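Protein virB8 (Agrobacterium tumefaciens, PDB 2CC3) is an inner-membrane component of a type IV secretion system, suggested to help direct T-DNA transfer to plant cells, and is represented here by the periplasmic domain. Local coordinates at residues Trp16-Leu21 and Asn39-Met44; Arg20-Tyr25 and Thr133-Ser138; Thr5-Val10 and Tyr112-Ser117; Leu36-Asn39 and Val45-Asn48. All coordinates share one frame; numbering follows the deposited sequence.

Contact 1: residues Trp16-Leu21 and Asn39-Met44; sequences WEYVRL and NFSAPM
Helix 6-23 comes nearest to the connection between helices 30-39 and 43-53 where the CA atoms of Tyr-18 and Phe-40 lie 7.6 Å apart, a distance bridged by side chains. Tyr-18 carries the contact. Its ring carbon CG stands anti to the backbone N (chi1 -172°), which carries the ring across the gap. The Tyr-18 OH donates a hydrogen bond of 2.7 Å to Ser-41 OG, which lies at the ring edge and in the ring plane. Ser-41 OG is also hydrogen-bonded to Val-37 O, one turn back in helix 30-39, so the buried hydroxyl pair is tied to the end of that helix. Phe-40 passes Tyr-18 in the opposite direction: its CB rests 3.6 Å from Tyr-18 CD1, near the edge of the tyrosine ring, while its own ring extends back toward helix 6-23. There Phe-40 CZ comes within 4.3 Å of Glu-17 OE1, a loose approach. Backbone hydrogen bonds between Val-132 and both Phe-40 and Ala-42 tie the connection to strand 130-139. Leu-21 packs against helix 30-39 and Trp-16 and Val-19 on strand 85-96, so helix 6-23 lies between further helices and the curved antiparallel sheet, consistent with the NTF2-like fold of VirB8.

Contact 2: residues Arg20-Tyr25 and Thr133-Ser138; sequences RLRESY and TSYQTS
Arg-22 and Glu-23, in the last turn of helix 6-23, reach Tyr-135 of strand 130-139 in two different ways, one over a ring face and one at the ring edge. The tight part is the packing over the face, along which the extended chain of Arg-22 runs. Its CD makes a CH-pi contact 4.1 Å from the centroid of the Tyr-135 ring, and farther out the guanidinium lies 19° from parallel to the ring, with NH1 3.4 Å from Tyr-135 CD2. That NH1 also pairs with Tyr-18 OH, while the Tyr-18 ring meets Tyr-135 edge-to-face. At the edge, Tyr-135 OH donates to Glu-23 OE2; the modelled 2.5 Å is shorter than expected, and the exact length is doubtful. The carboxylate and ring planes are only 8° apart, with OE2 at the ring edge and in its plane. The Glu-23 chain bends at chi2 (-59°), which turns the carboxylate toward the strand to meet the hydroxyl.

The looser side is bridged by water. One molecule accepts from Arg-22 NH1 at 3.1 Å and donates to Tyr-135 O, linking the arginine to the strand backbone. At the other margin, Thr-137 CG2 merely approaches Glu-23 OE2 at 3.7 Å, and the Thr-137 hydroxyl turns to Tyr-90 OH. The strand enters this region through a classic beta bulge, in which Thr-133 and Ser-134 both face Arg-111. A long N-terminal helix laid across a curved antiparallel sheet, as here, is characteristic of the NTF2-like fold to which VirB8 belongs.

Contact 3: residues Thr5-Val10 and Tyr112-Ser117; sequences TQEEAV and YEKVTS
Glu-7, in the first turn of helix 6-23, and Lys-114, at the end of strand 102-114, approach from opposite directions and meet through their charged groups. Lys-114 NZ donates to Glu-7 OE1 at 2.7 Å in a salt bridge. The ammonium sits on the syn side of that oxygen, 25° out of the carboxylate plane, but the lysine end is modelled too close to the carboxylate, so this fine geometry is uncertain. Glu-7 bends at chi2 (63°) to bring its carboxylate across, and the lysine chain turns at chi2 and again at chi4. Next outward, a water donates to Glu-7 OE2 at 2.8 Å and lies at the edge of the Tyr-112 ring, in its plane, where its link to Tyr-112 OH is long and weak. On the strand side, Lys-114 NZ has a further weak bond to Gly-128 O.

The helix start that carries Glu-7 is held by Thr-5 and Glu-8. Thr-5 occupies the N-cap, and its OG1 accepts from Glu-8 N at 3.0 Å; in return, Glu-8 OE1 takes a bond from Thr-5 N, which comes from above the carboxylate plane, and another from Thr-5 OG1, on its anti lone pair. Gln-6 and Glu-7 pack on Glu-7 and Gln-6 of the second subunit, and Val-10 on its own counterpart there. The arrangement is thus a surface salt bridge beside the dimer contact, springing from a helix start closed by a classic capping box.

Contact 4: residues Leu36-Asn39 and Val45-Asn48; sequences LVSN and VRQN
The polar part of this contact is a single weak hydrogen bond: Arg-46 NH1 donates to Ser-38 O at 2.7 Å, with a bent N-H...acceptor angle of 124°. The carbonyl oxygen sits at the edge of the guanidinium, near its plane, and is also approached by Arg-46 CG, 3.5 Å from Ser-38 O. Arg-46 leaves helix 43-53 with CG anti to the backbone N (chi1 -165°) and folds at chi3 (-23°), which swings the guanidinium back toward the carbonyl instead of letting the chain run straight outward. Ser-38 O belongs to the last turn of helix 30-39. The Ser-38 hydroxyl looks elsewhere, to Tyr-34 O one turn earlier and to Gln-50 NE2 of the facing helix.

The two segments belong to two consecutive helices of the VirB8 periplasmic domain, 30-39 and 43-53, joined by a short connection, and their backbones come close, with the CA atoms of Ser-38 and Arg-46 5.2 Å apart.

Apolar packing comes from the stem of the arginine. Its CG lies 3.9 Å from Ser-38 CB, so the aliphatic chain runs alongside the serine before the guanidinium turns in. Neighbouring Val-37 and Val-45 pack on helix 6-23, against Leu-21 and Tyr-18.

Overall arrangement
Contacts 1, 2 and 3 all start from helix 6-23, in the order 3, 1, 2 along it, while contact 4 joins the two helices that follow. Contacts 1, 2 and 4 form one continuous cluster: the centres of 1 and 4 are about 6 Å apart, those of 1 and 2 about 7 Å and those of 2 and 4 about 10 Å. The centre of contact 3 is remote, about 14 Å from that of contact 1 and about 19 Å from that of contact 2, yet strand segments 112-117 and 133-138 touch, on neighbouring strands of the four-stranded antiparallel sheet. Contacts 1, 2 and 3 meet the second subunit; helix 6-23 thus links the helical layer to the sheet and also reaches that subunit.

Contact 1: residues Trp16-Leu21 and Asn39-Met44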
loop_
_atom_site.group_PDB
_atom_site.type_symbol
_atom_site.label_atom_id
_atom_site.label_comp_id
_atom_site.label_asym_id
_atom_site.label_seq_id
_atom_site.Cartn_x
_atom_site.Cartn_y
_atom_site.Cartn_z
ATOM N N TRP A 16 9.284 -3.064 -4.516
ATOM C CA TRP A 16 8.101 -3.477 -5.290
ATOM C C TRP A 16 6.934 -2.579 -5.075
ATOM O O TRP A 16 6.196 -2.232 -6.010
ATOM C CB TRP A 16 7.691 -4.919 -4.982
ATOM C CG TRP A 16 6.366 -5.203 -5.583
ATOM C CD1 TRP A 16 5.205 -5.474 -4.908
ATOM C CD2 TRP A 16 6.026 -5.175 -6.965
ATOM N NE1 TRP A 16 4.170 -5.627 -5.785
ATOM C CE2 TRP A 16 4.643 -5.452 -7.059
ATOM C CE3 TRP A 16 6.751 -4.942 -8.145
ATOM C CZ2 TRP A 16 3.969 -5.510 -8.290
ATOM C CZ3 TRP A 16 6.078 -4.991 -9.361
ATOM C CH2 TRP A 16 4.711 -5.265 -9.421
ATOM N N GLU A 17 6.708 -2.215 -3.821
ATOM C CA GLU A 17 5.682 -1.214 -3.524
ATOM C C GLU A 17 6.007 0.105 -4.259
ATOM O O GLU A 17 5.122 0.743 -4.839
ATOM C CB GLU A 17 5.569 -1.014 -2.021
ATOM C CG GLU A 17 4.553 0.018 -1.613
ATOM C CD GLU A 17 4.754 0.485 -0.191
ATOM O OE1 GLU A 17 5.642 -0.068 0.538
ATOM O OE2 GLU A 17 4.031 1.427 0.192
ATOM N N TYR A 18 7.281 0.488 -4.262
ATOM C CA TYR A 18 7.734 1.634 -5.070
ATOM C C TYR A 18 7.330 1.476 -6.512
ATOM O O TYR A 18 6.594 2.317 -7.084
ATOM C CB TYR A 18 9.249 1.874 -4.969
ATOM C CG TYR A 18 9.699 3.169 -5.657
ATOM C CD1 TYR A 18 9.666 4.390 -4.970
ATOM C CD2 TYR A 18 10.162 3.161 -6.987
ATOM C CE1 TYR A 18 10.078 5.576 -5.589
ATOM C CE2 TYR A 18 10.558 4.315 -7.621
ATOM C CZ TYR A 18 10.519 5.529 -6.926
ATOM O OH TYR A 18 10.905 6.691 -7.551
ATOM N N VAL A 19 7.784 0.394 -7.123
ATOM C CA VAL A 19 7.385 0.122 -8.511
ATOM C C VAL A 19 5.876 0.168 -8.680
ATOM O O VAL A 19 5.350 0.894 -9.542
ATOM C CB VAL A 19 7.899 -1.265 -8.984
ATOM C CG1 VAL A 19 7.431 -1.575 -10.418
ATOM C CG2 VAL A 19 9.378 -1.304 -8.886
ATOM N N ARG A 20 5.162 -0.590 -7.844
ATOM C CA ARG A 20 3.735 -0.688 -8.025
ATOM C C ARG A 20 3.092 0.702 -7.948
ATOM O O ARG A 20 2.265 1.055 -8.796
ATOM C CB ARG A 20 3.141 -1.645 -6.980
ATOM C CG ARG A 20 1.663 -1.910 -7.087
ATOM C CD ARG A 20 1.117 -2.667 -5.829
ATOM N NE ARG A 20 1.051 -1.828 -4.615
ATOM C CZ ARG A 20 -0.004 -1.091 -4.221
ATOM N NH1 ARG A 20 -1.153 -1.047 -4.916
ATOM N NH2 ARG A 20 0.082 -0.388 -3.101
ATOM N N LEU A 21 3.424 1.470 -6.904
ATOM C CA LEU A 21 2.817 2.801 -6.713
ATOM C C LEU A 21 3.181 3.762 -7.855
ATOM O O LEU A 21 2.378 4.584 -8.278
ATOM C CB LEU A 21 3.202 3.411 -5.345
ATOM C CG LEU A 21 2.559 2.886 -4.048
ATOM C CD1 LEU A 21 3.361 3.355 -2.873
ATOM C CD2 LEU A 21 1.095 3.280 -3.830
ATOM N N ASN A 39 8.187 10.721 -1.596
ATOM C CA ASN A 39 8.916 10.673 -0.318
ATOM C C ASN A 39 10.040 9.648 -0.298
ATOM O O ASN A 39 11.051 9.813 0.385
ATOM C CB ASN A 39 7.939 10.407 0.828
ATOM C CG ASN A 39 7.077 11.607 1.127
ATOM O OD1 ASN A 39 7.547 12.737 1.057
ATOM N ND2 ASN A 39 5.813 11.370 1.465
ATOM N N PHE A 40 9.832 8.586 -1.063
ATOM C CA PHE A 40 10.762 7.481 -1.220
ATOM C C PHE A 40 11.974 7.803 -2.146
ATOM O O PHE A 40 12.919 7.023 -2.214
ATOM C CB PHE A 40 10.002 6.316 -1.891
ATOM C CG PHE A 40 9.494 5.230 -0.944
ATOM C CD1 PHE A 40 8.164 5.228 -0.494
ATOM C CD2 PHE A 40 10.309 4.161 -0.577
ATOM C CE1 PHE A 40 7.666 4.202 0.361
ATOM C CE2 PHE A 40 9.826 3.131 0.274
ATOM C CZ PHE A 40 8.504 3.157 0.735
ATOM N N SER A 41 11.920 8.917 -2.884
ATOM C CA SER A 41 12.885 9.190 -3.958
ATOM C C SER A 41 13.848 10.319 -3.627
ATOM O O SER A 41 13.432 11.350 -3.121
ATOM C CB SER A 41 12.116 9.564 -5.210
ATOM O OG SER A 41 11.206 8.531 -5.549
ATOM N N ALA A 42 15.128 10.134 -3.949
ATOM C CA ALA A 42 16.123 11.191 -3.838
ATOM C C ALA A 42 15.793 12.255 -4.902
ATOM O O ALA A 42 15.050 11.963 -5.830
ATOM C CB ALA A 42 17.541 10.622 -3.991
ATOM N N PRO A 43 16.223 13.520 -4.687
ATOM C CA PRO A 43 15.862 14.714 -5.481
ATOM C C PRO A 43 15.632 14.580 -7.000
ATOM O O PRO A 43 14.603 15.025 -7.491
ATOM C CB PRO A 43 17.000 15.687 -5.145
ATOM C CG PRO A 43 17.204 15.455 -3.714
ATOM C CD PRO A 43 17.037 13.918 -3.515
ATOM N N MET A 44 16.538 13.981 -7.740
ATOM C CA MET A 44 16.356 13.879 -9.200
ATOM C C MET A 44 15.284 12.866 -9.611
ATOM O O MET A 44 14.463 13.107 -10.507
ATOM C CB MET A 44 17.662 13.474 -9.836
ATOM C CG MET A 44 18.834 14.118 -9.183
ATOM S SD MET A 44 19.884 14.598 -10.525
ATOM C CE MET A 44 18.820 15.764 -11.324
#

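Contact 2: residues Arg20-Tyr25 and Thr133-Ser138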
loop_
_atom_site.group_PDB
_atom_site.type_symbol
_atom_site.label_atom_id
_atom_site.label_comp_id
_atom_site.label_asym_id
_atom_site.label_seq_id
_atom_site.Cartn_x
_atom_site.Cartn_y
_atom_site.Cartn_z
ATOM N N ARG A 20 5.162 -0.590 -7.844
ATOM C CA ARG A 20 3.735 -0.688 -8.025
ATOM C C ARG A 20 3.092 0.702 -7.948
ATOM O O ARG A 20 2.265 1.055 -8.796
ATOM C CB ARG A 20 3.141 -1.645 -6.980
ATOM C CG ARG A 20 1.663 -1.910 -7.087
ATOM C CD ARG A 20 1.117 -2.667 -5.829
ATOM N NE ARG A 20 1.051 -1.828 -4.615
ATOM C CZ ARG A 20 -0.004 -1.091 -4.221
ATOM N NH1 ARG A 20 -1.153 -1.047 -4.916
ATOM N NH2 ARG A 20 0.082 -0.388 -3.101
ATOM N N LEU A 21 3.424 1.470 -6.904
ATOM C CA LEU A 21 2.817 2.801 -6.713
ATOM C C LEU A 21 3.181 3.762 -7.855
ATOM O O LEU A 21 2.378 4.584 -8.278
ATOM C CB LEU A 21 3.202 3.411 -5.345
ATOM C CG LEU A 21 2.559 2.886 -4.048
ATOM C CD1 LEU A 21 3.361 3.355 -2.873
ATOM C CD2 LEU A 21 1.095 3.280 -3.830
ATOM N N ARG A 22 4.395 3.636 -8.369
ATOM C CA ARG A 22 4.864 4.536 -9.410
ATOM C C ARG A 22 4.300 4.188 -10.796
ATOM O O ARG A 22 4.024 5.097 -11.592
ATOM C CB ARG A 22 6.396 4.613 -9.389
ATOM C CG ARG A 22 6.958 5.420 -10.535
ATOM C CD ARG A 22 8.389 5.878 -10.338
ATOM N NE ARG A 22 8.760 6.755 -11.459
ATOM C CZ ARG A 22 9.874 7.465 -11.503
ATOM N NH1 ARG A 22 10.726 7.422 -10.491
ATOM N NH2 ARG A 22 10.130 8.225 -12.544
ATOM N N GLU A 23 4.093 2.899 -11.072
ATOM C CA GLU A 23 3.759 2.458 -12.418
ATOM C C GLU A 23 2.260 2.154 -12.597
ATOM O O GLU A 23 1.777 2.026 -13.728
ATOM C CB GLU A 23 4.639 1.246 -12.822
ATOM C CG GLU A 23 6.170 1.478 -12.728
ATOM C CD GLU A 23 6.674 2.645 -13.598
ATOM O OE1 GLU A 23 5.964 3.005 -14.571
ATOM O OE2 GLU A 23 7.772 3.195 -13.314
ATOM N N SER A 24 1.558 2.005 -11.468
ATOM C CA SER A 24 0.102 1.882 -11.416
ATOM C C SER A 24 -0.541 3.236 -11.635
ATOM O O SER A 24 0.120 4.262 -11.464
ATOM C CB SER A 24 -0.327 1.383 -10.038
ATOM O OG SER A 24 -0.562 0.007 -10.074
ATOM N N TYR A 25 -1.822 3.249 -11.999
ATOM C CA TYR A 25 -2.601 4.502 -12.020
ATOM C C TYR A 25 -4.079 4.290 -11.737
ATOM O O TYR A 25 -4.745 3.463 -12.361
ATOM C CB TYR A 25 -2.494 5.287 -13.345
ATOM C CG TYR A 25 -3.392 6.527 -13.337
ATOM C CD1 TYR A 25 -3.022 7.658 -12.603
ATOM C CD2 TYR A 25 -4.615 6.556 -14.008
ATOM C CE1 TYR A 25 -3.817 8.781 -12.550
ATOM C CE2 TYR A 25 -5.421 7.690 -13.964
ATOM C CZ TYR A 25 -5.007 8.797 -13.222
ATOM O OH TYR A 25 -5.743 9.958 -13.145
ATOM N N THR A 133 17.545 6.307 -5.410
ATOM C CA THR A 133 18.548 7.264 -5.929
ATOM C C THR A 133 18.737 7.263 -7.460
ATOM O O THR A 133 19.209 8.268 -8.049
ATOM C CB THR A 133 19.919 6.988 -5.285
ATOM O OG1 THR A 133 20.281 5.607 -5.468
ATOM C CG2 THR A 133 19.850 7.298 -3.824
ATOM N N SER A 134 18.390 6.136 -8.090
ATOM C CA SER A 134 18.208 6.046 -9.530
ATOM C C SER A 134 17.074 5.077 -9.930
ATOM O O SER A 134 16.855 4.038 -9.287
ATOM C CB SER A 134 19.521 5.681 -10.226
ATOM O OG SER A 134 19.299 5.577 -11.620
ATOM N N TYR A 135 16.355 5.443 -10.985
ATOM C CA TYR A 135 15.202 4.694 -11.453
ATOM C C TYR A 135 14.951 4.878 -12.939
ATOM O O TYR A 135 14.678 5.982 -13.391
ATOM C CB TYR A 135 13.939 5.164 -10.777
ATOM C CG TYR A 135 12.728 4.311 -11.123
ATOM C CD1 TYR A 135 12.464 3.138 -10.407
ATOM C CD2 TYR A 135 11.840 4.682 -12.156
ATOM C CE1 TYR A 135 11.335 2.363 -10.689
ATOM C CE2 TYR A 135 10.747 3.915 -12.446
ATOM C CZ TYR A 135 10.481 2.755 -11.688
ATOM O OH TYR A 135 9.377 1.941 -11.945
ATOM N N GLN A 136 14.966 3.766 -13.666
ATOM C CA GLN A 136 14.637 3.734 -15.080
ATOM C C GLN A 136 13.794 2.498 -15.356
ATOM O O GLN A 136 13.950 1.456 -14.722
ATOM C CB GLN A 136 15.925 3.649 -15.923
ATOM C CG GLN A 136 16.877 4.851 -15.805
ATOM C CD GLN A 136 17.812 4.798 -14.580
ATOM O OE1 GLN A 136 18.275 3.718 -14.170
ATOM N NE2 GLN A 136 18.075 5.979 -13.975
ATOM N N THR A 137 12.891 2.606 -16.302
ATOM C CA THR A 137 12.142 1.435 -16.672
ATOM C C THR A 137 12.064 1.268 -18.177
ATOM O O THR A 137 12.113 2.228 -18.927
ATOM C CB THR A 137 10.781 1.370 -15.949
ATOM O OG1 THR A 137 10.121 0.155 -16.315
ATOM C CG2 THR A 137 9.915 2.615 -16.251
ATOM N N SER A 138 12.023 0.026 -18.612
ATOM C CA SER A 138 12.018 -0.259 -20.029
ATOM C C SER A 138 10.974 -1.297 -20.338
ATOM O O SER A 138 10.943 -2.367 -19.743
ATOM C CB SER A 138 13.410 -0.730 -20.438
ATOM O OG SER A 138 13.945 -1.519 -19.379
HETATM O O HOH W 1 13.345 8.343 -11.822
#

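Contact 3: residues Thr5-Val10 and Tyr112-Ser117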
loop_
_atom_site.group_PDB
_atom_site.type_symbol
_atom_site.label_atom_id
_atom_site.label_comp_id
_atom_site.label_asym_id
_atom_site.label_seq_id
_atom_site.Cartn_x
_atom_site.Cartn_y
_atom_site.Cartn_z
ATOM N N THR A 5 16.928 -13.191 4.830
ATOM C CA THR A 5 16.968 -12.282 5.966
ATOM C C THR A 5 15.740 -11.358 5.935
ATOM O O THR A 5 15.190 -11.080 4.870
ATOM C CB THR A 5 18.252 -11.440 5.937
ATOM O OG1 THR A 5 18.180 -10.524 4.843
ATOM C CG2 THR A 5 19.487 -12.345 5.768
ATOM N N GLN A 6 15.304 -10.880 7.097
ATOM C CA GLN A 6 14.211 -9.930 7.113
ATOM C C GLN A 6 14.571 -8.622 6.414
ATOM O O GLN A 6 13.708 -8.017 5.774
ATOM C CB GLN A 6 13.624 -9.675 8.509
ATOM C CG GLN A 6 12.220 -8.991 8.410
ATOM C CD GLN A 6 11.507 -8.873 9.722
ATOM O OE1 GLN A 6 11.006 -9.854 10.266
ATOM N NE2 GLN A 6 11.461 -7.681 10.240
ATOM N N GLU A 7 15.834 -8.212 6.499
ATOM C CA GLU A 7 16.340 -7.002 5.820
ATOM C C GLU A 7 16.147 -7.088 4.319
ATOM O O GLU A 7 15.652 -6.153 3.713
ATOM C CB GLU A 7 17.825 -6.744 6.167
ATOM C CG GLU A 7 18.634 -5.940 5.124
ATOM C CD GLU A 7 18.136 -4.506 4.893
ATOM O OE1 GLU A 7 17.123 -4.086 5.495
ATOM O OE2 GLU A 7 18.764 -3.788 4.085
ATOM N N GLU A 8 16.525 -8.229 3.753
ATOM C CA GLU A 8 16.324 -8.550 2.349
ATOM C C GLU A 8 14.836 -8.666 2.002
ATOM O O GLU A 8 14.414 -8.222 0.937
ATOM C CB GLU A 8 17.216 -9.762 1.988
ATOM C CG GLU A 8 16.737 -10.857 1.046
ATOM C CD GLU A 8 17.635 -12.119 1.183
ATOM O OE1 GLU A 8 18.332 -12.244 2.222
ATOM O OE2 GLU A 8 17.646 -12.988 0.272
ATOM N N ALA A 9 14.021 -9.184 2.923
ATOM C CA ALA A 9 12.558 -9.229 2.693
ATOM C C ALA A 9 11.958 -7.829 2.631
ATOM O O ALA A 9 11.172 -7.508 1.729
ATOM C CB ALA A 9 11.839 -10.089 3.749
ATOM N N VAL A 10 12.335 -7.001 3.597
ATOM C CA VAL A 10 11.935 -5.602 3.639
ATOM C C VAL A 10 12.352 -4.812 2.392
ATOM O O VAL A 10 11.552 -4.035 1.857
ATOM C CB VAL A 10 12.417 -4.954 4.958
ATOM C CG1 VAL A 10 11.992 -3.480 5.056
ATOM C CG2 VAL A 10 11.817 -5.729 6.132
ATOM N N TYR A 112 19.090 2.029 -4.834
ATOM C CA TYR A 112 18.536 2.562 -3.597
ATOM C C TYR A 112 19.675 2.687 -2.608
ATOM O O TYR A 112 20.670 1.984 -2.740
ATOM C CB TYR A 112 17.421 1.619 -3.050
ATOM C CG TYR A 112 17.923 0.232 -2.644
ATOM C CD1 TYR A 112 18.287 -0.029 -1.327
ATOM C CD2 TYR A 112 18.033 -0.812 -3.579
ATOM C CE1 TYR A 112 18.759 -1.258 -0.957
ATOM C CE2 TYR A 112 18.486 -2.086 -3.193
ATOM C CZ TYR A 112 18.851 -2.282 -1.884
ATOM O OH TYR A 112 19.335 -3.502 -1.443
ATOM N N GLU A 113 19.511 3.577 -1.627
ATOM C CA GLU A 113 20.367 3.653 -0.453
ATOM C C GLU A 113 19.510 3.442 0.809
ATOM O O GLU A 113 18.296 3.507 0.770
ATOM C CB GLU A 113 21.055 5.024 -0.387
ATOM C CG GLU A 113 20.124 6.172 0.071
ATOM C CD GLU A 113 20.593 7.585 -0.327
ATOM O OE1 GLU A 113 19.930 8.556 0.089
ATOM O OE2 GLU A 113 21.608 7.741 -1.050
ATOM N N LYS A 114 20.161 3.180 1.924
ATOM C CA LYS A 114 19.537 3.259 3.244
ATOM C C LYS A 114 19.907 4.548 3.961
ATOM O O LYS A 114 21.087 4.865 4.090
ATOM C CB LYS A 114 20.015 2.087 4.077
ATOM C CG LYS A 114 19.001 1.011 4.096
ATOM C CD LYS A 114 19.605 -0.377 4.022
ATOM C CE LYS A 114 18.462 -1.393 4.046
ATOM N NZ LYS A 114 17.728 -1.417 5.378
ATOM N N VAL A 115 18.910 5.305 4.398
ATOM C CA VAL A 115 19.147 6.378 5.365
ATOM C C VAL A 115 18.821 5.886 6.790
ATOM O O VAL A 115 17.839 5.151 7.004
ATOM C CB VAL A 115 18.386 7.682 5.008
ATOM C CG1 VAL A 115 18.699 8.094 3.594
ATOM C CG2 VAL A 115 16.889 7.521 5.206
ATOM N N THR A 116 19.648 6.289 7.753
ATOM C CA THR A 116 19.466 5.897 9.158
ATOM C C THR A 116 18.251 6.507 9.859
ATOM O O THR A 116 17.690 5.895 10.782
ATOM C CB THR A 116 20.732 6.166 10.007
ATOM O OG1 THR A 116 21.442 7.300 9.478
ATOM C CG2 THR A 116 21.645 4.952 9.990
ATOM N N SER A 117 17.835 7.690 9.417
ATOM C CA SER A 117 16.836 8.440 10.138
ATOM C C SER A 117 15.727 8.936 9.207
ATOM O O SER A 117 15.985 9.321 8.071
ATOM C CB SER A 117 17.523 9.575 10.902
ATOM O OG SER A 117 17.814 10.671 10.051
HETATM O O HOH W 2 20.386 -3.187 1.852
#

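Contact 4: residues Leu36-Asn39 and Val45-Asn48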
loop_
_atom_site.group_PDB
_atom_site.type_symbol
_atom_site.label_atom_id
_atom_site.label_comp_id
_atom_site.label_asym_id
_atom_site.label_seq_id
_atom_site.Cartn_x
_atom_site.Cartn_y
_atom_site.Cartn_z
ATOM N N LEU A 36 3.635 9.013 -1.513
ATOM C CA LEU A 36 4.535 7.915 -1.149
ATOM C C LEU A 36 5.705 7.778 -2.153
ATOM O O LEU A 36 6.837 7.698 -1.755
ATOM C CB LEU A 36 3.773 6.577 -0.979
ATOM C CG LEU A 36 3.211 6.074 0.376
ATOM C CD1 LEU A 36 3.056 4.555 0.371
ATOM C CD2 LEU A 36 4.071 6.478 1.580
ATOM N N VAL A 37 5.421 7.776 -3.454
ATOM C CA VAL A 37 6.483 7.703 -4.457
ATOM C C VAL A 37 7.491 8.841 -4.267
ATOM O O VAL A 37 8.688 8.590 -4.213
ATOM C CB VAL A 37 5.939 7.716 -5.922
ATOM C CG1 VAL A 37 7.082 7.942 -6.888
ATOM C CG2 VAL A 37 5.222 6.385 -6.239
ATOM N N SER A 38 6.993 10.076 -4.139
ATOM C CA SER A 38 7.856 11.285 -3.942
ATOM C C SER A 38 8.741 11.220 -2.698
ATOM O O SER A 38 9.896 11.629 -2.727
ATOM C CB SER A 38 6.991 12.560 -3.861
ATOM O OG SER A 38 6.129 12.691 -4.994
ATOM N N ASN A 39 8.187 10.721 -1.596
ATOM C CA ASN A 39 8.916 10.673 -0.318
ATOM C C ASN A 39 10.040 9.648 -0.298
ATOM O O ASN A 39 11.051 9.813 0.385
ATOM C CB ASN A 39 7.939 10.407 0.828
ATOM C CG ASN A 39 7.077 11.607 1.127
ATOM O OD1 ASN A 39 7.547 12.737 1.057
ATOM N ND2 ASN A 39 5.813 11.370 1.465
ATOM N N VAL A 45 15.308 11.724 -8.942
ATOM C CA VAL A 45 14.270 10.709 -9.092
ATOM C C VAL A 45 12.916 11.347 -8.779
ATOM O O VAL A 45 11.990 11.258 -9.571
ATOM C CB VAL A 45 14.622 9.477 -8.208
ATOM C CG1 VAL A 45 13.529 8.391 -8.269
ATOM C CG2 VAL A 45 15.897 8.922 -8.673
ATOM N N ARG A 46 12.814 12.068 -7.658
ATOM C CA ARG A 46 11.558 12.732 -7.320
ATOM C C ARG A 46 11.099 13.679 -8.432
ATOM O O ARG A 46 9.906 13.746 -8.762
ATOM C CB ARG A 46 11.697 13.487 -6.006
ATOM C CG ARG A 46 10.379 13.907 -5.373
ATOM C CD ARG A 46 10.535 15.041 -4.347
ATOM N NE ARG A 46 11.887 15.149 -3.785
ATOM C CZ ARG A 46 12.351 14.460 -2.737
ATOM N NH1 ARG A 46 11.593 13.572 -2.097
ATOM N NH2 ARG A 46 13.584 14.659 -2.323
ATOM N N GLN A 47 12.050 14.400 -9.013
ATOM C CA GLN A 47 11.737 15.392 -10.024
ATOM C C GLN A 47 11.373 14.766 -11.358
ATOM O O GLN A 47 10.431 15.212 -11.997
ATOM C CB GLN A 47 12.884 16.388 -10.156
ATOM C CG GLN A 47 12.963 17.292 -8.951
ATOM C CD GLN A 47 14.351 17.813 -8.715
ATOM O OE1 GLN A 47 15.344 17.168 -9.056
ATOM N NE2 GLN A 47 14.437 18.986 -8.102
ATOM N N ASN A 48 12.105 13.734 -11.772
ATOM C CA ASN A 48 11.720 12.946 -12.952
ATOM C C ASN A 48 10.289 12.414 -12.827
ATOM O O ASN A 48 9.476 12.553 -13.738
ATOM C CB ASN A 48 12.712 11.804 -13.159
ATOM C CG ASN A 48 12.410 10.952 -14.401
ATOM O OD1 ASN A 48 12.198 9.735 -14.298
ATOM N ND2 ASN A 48 12.407 11.582 -15.569
#